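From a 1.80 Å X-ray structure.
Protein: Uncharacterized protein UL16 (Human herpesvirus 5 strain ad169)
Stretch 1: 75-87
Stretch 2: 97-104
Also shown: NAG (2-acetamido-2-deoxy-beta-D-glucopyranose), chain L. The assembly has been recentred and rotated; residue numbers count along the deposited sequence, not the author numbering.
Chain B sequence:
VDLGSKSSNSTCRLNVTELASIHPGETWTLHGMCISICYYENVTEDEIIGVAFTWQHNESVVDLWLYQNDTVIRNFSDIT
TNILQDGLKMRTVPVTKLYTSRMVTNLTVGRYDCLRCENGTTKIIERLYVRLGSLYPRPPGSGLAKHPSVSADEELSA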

ATOM      1  N   ASN B  75     -12.135  -4.207 -16.118  1.00 23.03           N
ATOM      2  CA  ASN B  75     -11.917  -2.860 -15.580  1.00 21.49           C
ATOM      3  C   ASN B  75     -13.236  -2.197 -15.215  1.00 20.85           C
ATOM      4  O   ASN B  75     -14.284  -2.565 -15.745  1.00 23.57           O
ATOM      5  CB  ASN B  75     -11.253  -1.945 -16.621  1.00 22.44           C
ATOM      6  CG  ASN B  75      -9.802  -2.288 -16.885  1.00 27.13           C
ATOM      7  OD1 ASN B  75      -8.989  -2.356 -15.964  1.00 21.82           O
ATOM      8  ND2 ASN B  75      -9.473  -2.483 -18.167  1.00 27.63           N
ATOM      9  N   PHE B  76     -13.187  -1.195 -14.341  1.00 19.39           N
ATOM     10  CA  PHE B  76     -14.299  -0.254 -14.248  1.00 19.69           C
ATOM     11  C   PHE B  76     -14.620   0.229 -15.674  1.00 26.03           C
ATOM     12  O   PHE B  76     -13.715   0.399 -16.500  1.00 23.65           O
ATOM     13  CB  PHE B  76     -13.914   0.956 -13.390  1.00 18.12           C
ATOM     14  CG  PHE B  76     -14.071   0.745 -11.903  1.00 21.67           C
ATOM     15  CD1 PHE B  76     -15.069  -0.079 -11.402  1.00 17.46           C
ATOM     16  CD2 PHE B  76     -13.236   1.416 -11.008  1.00 20.85           C
ATOM     17  CE1 PHE B  76     -15.236  -0.252 -10.022  1.00 14.17           C
ATOM     18  CE2 PHE B  76     -13.389   1.262  -9.642  1.00 22.26           C
ATOM     19  CZ  PHE B  76     -14.393   0.421  -9.140  1.00 18.23           C
ATOM     20  N   SER B  77     -15.898   0.462 -15.951  1.00 25.95           N
ATOM     21  CA  SER B  77     -16.326   0.948 -17.265  1.00 28.00           C
ATOM     22  C   SER B  77     -15.742   2.324 -17.573  1.00 30.03           C
ATOM     23  O   SER B  77     -15.549   2.679 -18.740  1.00 32.93           O
ATOM     24  CB  SER B  77     -17.853   0.997 -17.352  1.00 36.90           C
ATOM     25  OG  SER B  77     -18.382   1.934 -16.427  1.00 42.11           O
ATOM     26  N   ASP B  78     -15.485   3.105 -16.528  1.00 27.06           N
ATOM     27  CA  ASP B  78     -14.848   4.409 -16.679  1.00 31.35           C
ATOM     28  C   ASP B  78     -13.568   4.467 -15.865  1.00 33.78           C
ATOM     29  O   ASP B  78     -13.606   4.574 -14.633  1.00 34.43           O
ATOM     30  CB  ASP B  78     -15.790   5.538 -16.250  1.00 37.80           C
ATOM     31  CG  ASP B  78     -15.225   6.916 -16.556  1.00 50.08           C
ATOM     32  OD1 ASP B  78     -13.992   7.030 -16.762  1.00 42.99           O
ATOM     33  OD2 ASP B  78     -16.011   7.888 -16.599  1.00 60.93           O
ATOM     34  N   ILE B  79     -12.432   4.403 -16.549  1.00 29.26           N
ATOM     35  CA  ILE B  79     -11.152   4.359 -15.856  1.00 27.97           C
ATOM     36  C   ILE B  79     -10.420   5.696 -15.816  1.00 27.56           C
ATOM     37  O   ILE B  79      -9.295   5.766 -15.321  1.00 27.92           O
ATOM     38  CB  ILE B  79     -10.214   3.295 -16.455  1.00 27.50           C
ATOM     39  CG1 ILE B  79      -9.833   3.655 -17.898  1.00 31.36           C
ATOM     40  CG2 ILE B  79     -10.867   1.923 -16.383  1.00 29.82           C
ATOM     41  CD1 ILE B  79      -8.855   2.664 -18.517  1.00 32.77           C
ATOM     42  N   THR B  80     -11.056   6.757 -16.311  1.00 27.83           N
ATOM     43  CA  THR B  80     -10.373   8.048 -16.432  1.00 29.66           C
ATOM     44  C   THR B  80      -9.961   8.651 -15.089  1.00 32.90           C
ATOM     45  O   THR B  80      -8.994   9.413 -15.013  1.00 31.92           O
ATOM     46  CB  THR B  80     -11.202   9.077 -17.234  1.00 34.83           C
ATOM     47  OG1 THR B  80     -12.485   9.256 -16.622  1.00 37.52           O
ATOM     48  CG2 THR B  80     -11.388   8.606 -18.665  1.00 36.79           C
ATOM     49  N   THR B  81     -10.694   8.310 -14.035  1.00 25.26           N
ATOM     50  CA  THR B  81     -10.379   8.810 -12.699  1.00 25.75           C
ATOM     51  C   THR B  81      -9.479   7.864 -11.907  1.00 26.62           C
ATOM     52  O   THR B  81      -9.091   8.175 -10.775  1.00 25.22           O
ATOM     53  CB  THR B  81     -11.652   9.024 -11.868  1.00 28.86           C
ATOM     54  OG1 THR B  81     -12.316   7.766 -11.698  1.00 25.97           O
ATOM     55  CG2 THR B  81     -12.580  10.003 -12.559  1.00 30.79           C
ATOM     56  N   ASN B  82      -9.142   6.718 -12.491  1.00 22.47           N
ATOM     57  CA  ASN B  82      -8.322   5.726 -11.786  1.00 20.77           C
ATOM     58  C   ASN B  82      -6.856   6.134 -11.628  1.00 23.68           C
ATOM     59  O   ASN B  82      -6.209   6.505 -12.595  1.00 23.06           O
ATOM     60  CB  ASN B  82      -8.342   4.379 -12.512  1.00 22.79           C
ATOM     61  CG  ASN B  82      -9.639   3.613 -12.320  1.00 20.33           C
ATOM     62  OD1 ASN B  82     -10.546   4.046 -11.603  1.00 23.29           O
ATOM     63  ND2 ASN B  82      -9.732   2.465 -12.976  1.00 20.65           N
ATOM     64  N   ILE B  83      -6.338   6.015 -10.411  1.00 24.61           N
ATOM     65  CA  ILE B  83      -4.912   6.184 -10.139  1.00 22.62           C
ATOM     66  C   ILE B  83      -4.289   4.791 -10.037  1.00 17.12           C
ATOM     67  O   ILE B  83      -3.178   4.537 -10.535  1.00 21.91           O
ATOM     68  CB  ILE B  83      -4.706   6.941  -8.813  1.00 21.56           C
ATOM     69  CG1 ILE B  83      -5.242   8.373  -8.952  1.00 28.53           C
ATOM     70  CG2 ILE B  83      -3.218   6.932  -8.399  1.00 26.08           C
ATOM     71  CD1 ILE B  83      -5.451   9.097  -7.643  1.00 32.74           C
ATOM     72  N   LEU B  84      -5.015   3.898  -9.374  1.00 18.25           N
ATOM     73  CA  LEU B  84      -4.617   2.506  -9.247  1.00 19.72           C
ATOM     74  C   LEU B  84      -5.863   1.633  -9.181  1.00 19.98           C
ATOM     75  O   LEU B  84      -6.813   1.937  -8.451  1.00 18.65           O
ATOM     76  CB  LEU B  84      -3.784   2.296  -7.990  1.00 21.09           C
ATOM     77  CG  LEU B  84      -3.224   0.891  -7.715  1.00 20.92           C
ATOM     78  CD1 LEU B  84      -2.426   0.364  -8.906  1.00 20.66           C
ATOM     79  CD2 LEU B  84      -2.338   0.948  -6.477  1.00 22.08           C
ATOM     80  N   GLN B  85      -5.849   0.542  -9.937  1.00 18.24           N
ATOM     81  CA  GLN B  85      -6.979  -0.380  -9.963  1.00 16.02           C
ATOM     82  C   GLN B  85      -6.451  -1.775 -10.303  1.00 21.38           C
ATOM     83  O   GLN B  85      -6.638  -2.279 -11.419  1.00 18.49           O
ATOM     84  CB  GLN B  85      -8.001   0.083 -11.010  1.00 15.55           C
ATOM     85  CG  GLN B  85      -9.331  -0.701 -11.002  1.00 16.99           C
ATOM     86  CD  GLN B  85      -9.795  -1.030 -12.422  1.00 20.09           C
ATOM     87  OE1 GLN B  85     -10.701  -0.389 -12.959  1.00 20.22           O
ATOM     88  NE2 GLN B  85      -9.160  -2.035 -13.037  1.00 18.58           N
ATOM     89  N   ASP B  86      -5.783  -2.393  -9.335  1.00 19.43           N
ATOM     90  CA  ASP B  86      -5.058  -3.629  -9.592  1.00 16.14           C
ATOM     91  C   ASP B  86      -4.797  -4.338  -8.276  1.00 22.28           C
ATOM     92  O   ASP B  86      -4.979  -3.761  -7.199  1.00 20.04           O
ATOM     93  CB  ASP B  86      -3.721  -3.271 -10.263  1.00 19.26           C
ATOM     94  CG  ASP B  86      -3.084  -4.440 -11.003  1.00 22.43           C
ATOM     95  OD1 ASP B  86      -3.666  -5.544 -11.071  1.00 20.50           O
ATOM     96  OD2 ASP B  86      -1.977  -4.232 -11.537  1.00 26.51           O
ATOM     97  N   GLY B  87      -4.357  -5.587  -8.357  1.00 20.92           N
ATOM     98  CA  GLY B  87      -4.042  -6.342  -7.161  1.00 18.28           C
ATOM     99  C   GLY B  87      -2.545  -6.563  -7.055  1.00 20.03           C
ATOM    100  O   GLY B  87      -1.802  -6.355  -8.018  1.00 19.79           O
TER
HETATM  101  C1  NAG L1205      -8.054  -2.578 -18.446  1.00 25.19           C
HETATM  102  C2  NAG L1205      -7.890  -3.562 -19.613  1.00 30.02           C
HETATM  103  C3  NAG L1205      -6.443  -3.612 -20.089  1.00 38.41           C
HETATM  104  C4  NAG L1205      -5.958  -2.210 -20.404  1.00 36.27           C
HETATM  105  C5  NAG L1205      -6.166  -1.298 -19.202  1.00 35.17           C
HETATM  106  C6  NAG L1205      -5.761   0.141 -19.518  1.00 37.12           C
HETATM  107  C7  NAG L1205      -9.457  -5.433 -19.636  1.00 30.81           C
HETATM  108  C8  NAG L1205      -9.676  -6.877 -19.287  1.00 33.03           C
HETATM  109  N2  NAG L1205      -8.291  -4.908 -19.266  1.00 27.22           N
HETATM  110  O3  NAG L1205      -6.341  -4.435 -21.232  1.00 36.67           O
HETATM  111  O4  NAG L1205      -4.588  -2.266 -20.714  1.00 44.80           O
HETATM  112  O5  NAG L1205      -7.522  -1.313 -18.801  1.00 30.48           O
HETATM  113  O6  NAG L1205      -6.572   0.648 -20.564  1.00 41.44           O
HETATM  114  O7  NAG L1205     -10.338  -4.800 -20.221  1.00 30.75           O
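Stretch 2 97-104: KLYTSRMV

Residues 97–102 of stretch 2 form an extended β strand that runs antiparallel to strand 84–87, the two N-to-C directions lying 177° apart and the axes approaching to 4.5 Å. Val 104 lies beyond the contact, while Met 103, just past the strand, still takes part. The pairing sets Leu 98 across from Gly 87, Tyr 99 from Asp 86, Thr 100 from Gln 85 and Ser 101 from Leu 84. A β bulge then shifts the register by one, so that Arg 102 pairs with Asn 82 and Ile 83 is left as the extra residue.

Most of the backbone polar groups that face across the pair are satisfied in the antiparallel manner. Tyr 99 N donates to Asp 86 O at 2.8 Å, and Asp 86 N returns a longer bond to Tyr 99 O at 3.2 Å. Ser 101 N donates to Leu 84 O at 2.8 Å. At the bulge a single carbonyl serves two donors: Ser 101 O accepts from Ile 83 N at 2.7 Å and from Leu 84 N at 3.1 Å, so the extra residue costs no unpaired amide. Beyond it, Met 103 N donates to Thr 81 O at 2.9 Å. Thr 81 is the third residue of a type I turn from Ile 79 to Asn 82, which Asn 82 N closes by donating to Ile 79 O at 3.0 Å. At the non-hydrogen-bonded pairs, CA-H...O contacts supplement this ladder, such as Gln 85 CA to Tyr 99 O at 3.3 Å and Gly 87 CA to Lys 97 O at 3.1 Å.

Arg 102 gives the richest side-chain contact. Its NE donates to Asn 82 OD1 at 2.9 Å, while its NH2 lies 3.0 Å from Asp 78 O; both oxygens lie at the edge of the guanidinium. Phe 76 CD2 lies over one face, 3.5 Å from Arg 102 NH2, and Thr 81 OG1 over the opposite face. A long side chain ending in a planar cation suits this place, offering flat faces for packing and donors around its rim; NH1 is hydrogen-bonded elsewhere in the structure.

The same side of the sheet carries Gln 85, whose OE1 accepts from Phe 76 N at 3.0 Å and whose NE2 donates to Asn 75 OD1 at 2.9 Å. An amide, both donor and acceptor, can thus tie the strand to the preceding loop, where Asn 75 ND2 is covalently bonded to NAG C1 at 1.4 Å. Thr 100 adds an apolar methyl, its CG2 meeting the edge of the Phe 76 ring at CE2, 3.9 Å away. On this side too, Gly 87 leaves room for Leu 98: its CA lies 3.9 Å from Leu 98 CD2, and a CB there would come within 3.0 Å of that methyl.

On the other side, Leu 84 CD2 packs 3.4 Å from Tyr 99 CB, with Ser 101 as a small neighbour.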

ATOM      1  N   LYS B  97      -3.764  -8.187  -2.036  1.00 16.43           N
ATOM      2  CA  LYS B  97      -4.499  -6.955  -1.770  1.00 16.78           C
ATOM      3  C   LYS B  97      -5.051  -6.408  -3.073  1.00 18.73           C
ATOM      4  O   LYS B  97      -4.355  -6.407  -4.094  1.00 20.24           O
ATOM      5  CB  LYS B  97      -3.577  -5.916  -1.142  1.00 19.27           C
ATOM      6  CG  LYS B  97      -3.250  -6.189   0.318  1.00 25.94           C
ATOM      7  CD  LYS B  97      -2.158  -5.245   0.800  1.00 27.75           C
ATOM      8  CE  LYS B  97      -1.944  -5.368   2.300  1.00 34.05           C
ATOM      9  NZ  LYS B  97      -0.730  -4.616   2.713  1.00 32.07           N
ATOM     10  N   LEU B  98      -6.298  -5.949  -3.042  1.00 15.93           N
ATOM     11  CA  LEU B  98      -6.858  -5.234  -4.181  1.00 16.99           C
ATOM     12  C   LEU B  98      -6.821  -3.739  -3.869  1.00 15.80           C
ATOM     13  O   LEU B  98      -7.368  -3.295  -2.855  1.00 17.45           O
ATOM     14  CB  LEU B  98      -8.305  -5.671  -4.439  1.00 16.30           C
ATOM     15  CG  LEU B  98      -8.553  -7.114  -4.885  1.00 19.08           C
ATOM     16  CD1 LEU B  98      -9.973  -7.264  -5.413  1.00 18.11           C
ATOM     17  CD2 LEU B  98      -7.543  -7.533  -5.949  1.00 21.69           C
ATOM     18  N   TYR B  99      -6.187  -2.966  -4.745  1.00 16.58           N
ATOM     19  CA  TYR B  99      -6.064  -1.522  -4.562  1.00 17.01           C
ATOM     20  C   TYR B  99      -6.976  -0.787  -5.511  1.00 20.29           C
ATOM     21  O   TYR B  99      -6.925  -1.012  -6.718  1.00 18.26           O
ATOM     22  CB  TYR B  99      -4.631  -1.063  -4.866  1.00 17.73           C
ATOM     23  CG  TYR B  99      -3.629  -1.410  -3.808  1.00 18.76           C
ATOM     24  CD1 TYR B  99      -3.162  -0.439  -2.926  1.00 20.86           C
ATOM     25  CD2 TYR B  99      -3.141  -2.708  -3.684  1.00 18.35           C
ATOM     26  CE1 TYR B  99      -2.232  -0.746  -1.954  1.00 18.99           C
ATOM     27  CE2 TYR B  99      -2.211  -3.025  -2.702  1.00 19.87           C
ATOM     28  CZ  TYR B  99      -1.763  -2.033  -1.842  1.00 17.94           C
ATOM     29  OH  TYR B  99      -0.850  -2.330  -0.860  1.00 26.22           O
ATOM     30  N   THR B 100      -7.808   0.094  -4.966  1.00 17.20           N
ATOM     31  CA  THR B 100      -8.612   0.994  -5.778  1.00 16.91           C
ATOM     32  C   THR B 100      -8.355   2.419  -5.305  1.00 19.00           C
ATOM     33  O   THR B 100      -8.795   2.806  -4.222  1.00 21.31           O
ATOM     34  CB  THR B 100     -10.121   0.684  -5.646  1.00 18.90           C
ATOM     35  OG1 THR B 100     -10.352  -0.714  -5.910  1.00 19.89           O
ATOM     36  CG2 THR B 100     -10.929   1.544  -6.628  1.00 20.48           C
ATOM     37  N   SER B 101      -7.628   3.186  -6.107  1.00 15.50           N
ATOM     38  CA  SER B 101      -7.357   4.588  -5.798  1.00 15.47           C
ATOM     39  C   SER B 101      -7.846   5.430  -6.965  1.00 20.20           C
ATOM     40  O   SER B 101      -7.519   5.152  -8.112  1.00 19.52           O
ATOM     41  CB  SER B 101      -5.851   4.801  -5.569  1.00 21.10           C
ATOM     42  OG  SER B 101      -5.547   6.172  -5.363  1.00 26.56           O
ATOM     43  N   ARG B 102      -8.634   6.456  -6.671  1.00 18.27           N
ATOM     44  CA  ARG B 102      -9.215   7.282  -7.715  1.00 18.28           C
ATOM     45  C   ARG B 102      -9.238   8.725  -7.272  1.00 18.91           C
ATOM     46  O   ARG B 102      -9.257   9.010  -6.073  1.00 19.53           O
ATOM     47  CB  ARG B 102     -10.665   6.850  -7.983  1.00 19.41           C
ATOM     48  CG  ARG B 102     -10.886   5.352  -8.004  1.00 20.11           C
ATOM     49  CD  ARG B 102     -12.343   5.033  -8.338  1.00 23.34           C
ATOM     50  NE  ARG B 102     -12.578   4.986  -9.777  1.00 20.46           N
ATOM     51  CZ  ARG B 102     -13.777   4.894 -10.347  1.00 24.02           C
ATOM     52  NH1 ARG B 102     -14.881   4.877  -9.604  1.00 20.28           N
ATOM     53  NH2 ARG B 102     -13.875   4.838 -11.669  1.00 25.20           N
ATOM     54  N   MET B 103      -9.266   9.633  -8.241  1.00 19.26           N
ATOM     55  CA  MET B 103      -9.545  11.029  -7.954  1.00 21.91           C
ATOM     56  C   MET B 103     -10.961  11.118  -7.403  1.00 22.34           C
ATOM     57  O   MET B 103     -11.860  10.421  -7.874  1.00 19.65           O
ATOM     58  CB  MET B 103      -9.407  11.883  -9.220  1.00 24.58           C
ATOM     59  CG  MET B 103      -8.006  11.822  -9.812  1.00 31.93           C
ATOM     60  SD  MET B 103      -7.828  12.888 -11.257  1.00 59.84           S
ATOM     61  CE  MET B 103      -9.080  12.221 -12.334  1.00 28.67           C
ATOM     62  N   VAL B 104     -11.148  11.960  -6.394  1.00 19.18           N
ATOM     63  CA  VAL B 104     -12.456  12.137  -5.778  1.00 18.27           C
ATOM     64  C   VAL B 104     -13.223  13.261  -6.474  1.00 20.80           C
ATOM     65  O   VAL B 104     -12.789  14.416  -6.492  1.00 21.03           O
ATOM     66  CB  VAL B 104     -12.337  12.432  -4.269  1.00 27.64           C
ATOM     67  CG1 VAL B 104     -13.715  12.641  -3.656  1.00 22.17           C
ATOM     68  CG2 VAL B 104     -11.616  11.283  -3.569  1.00 33.36           C
TER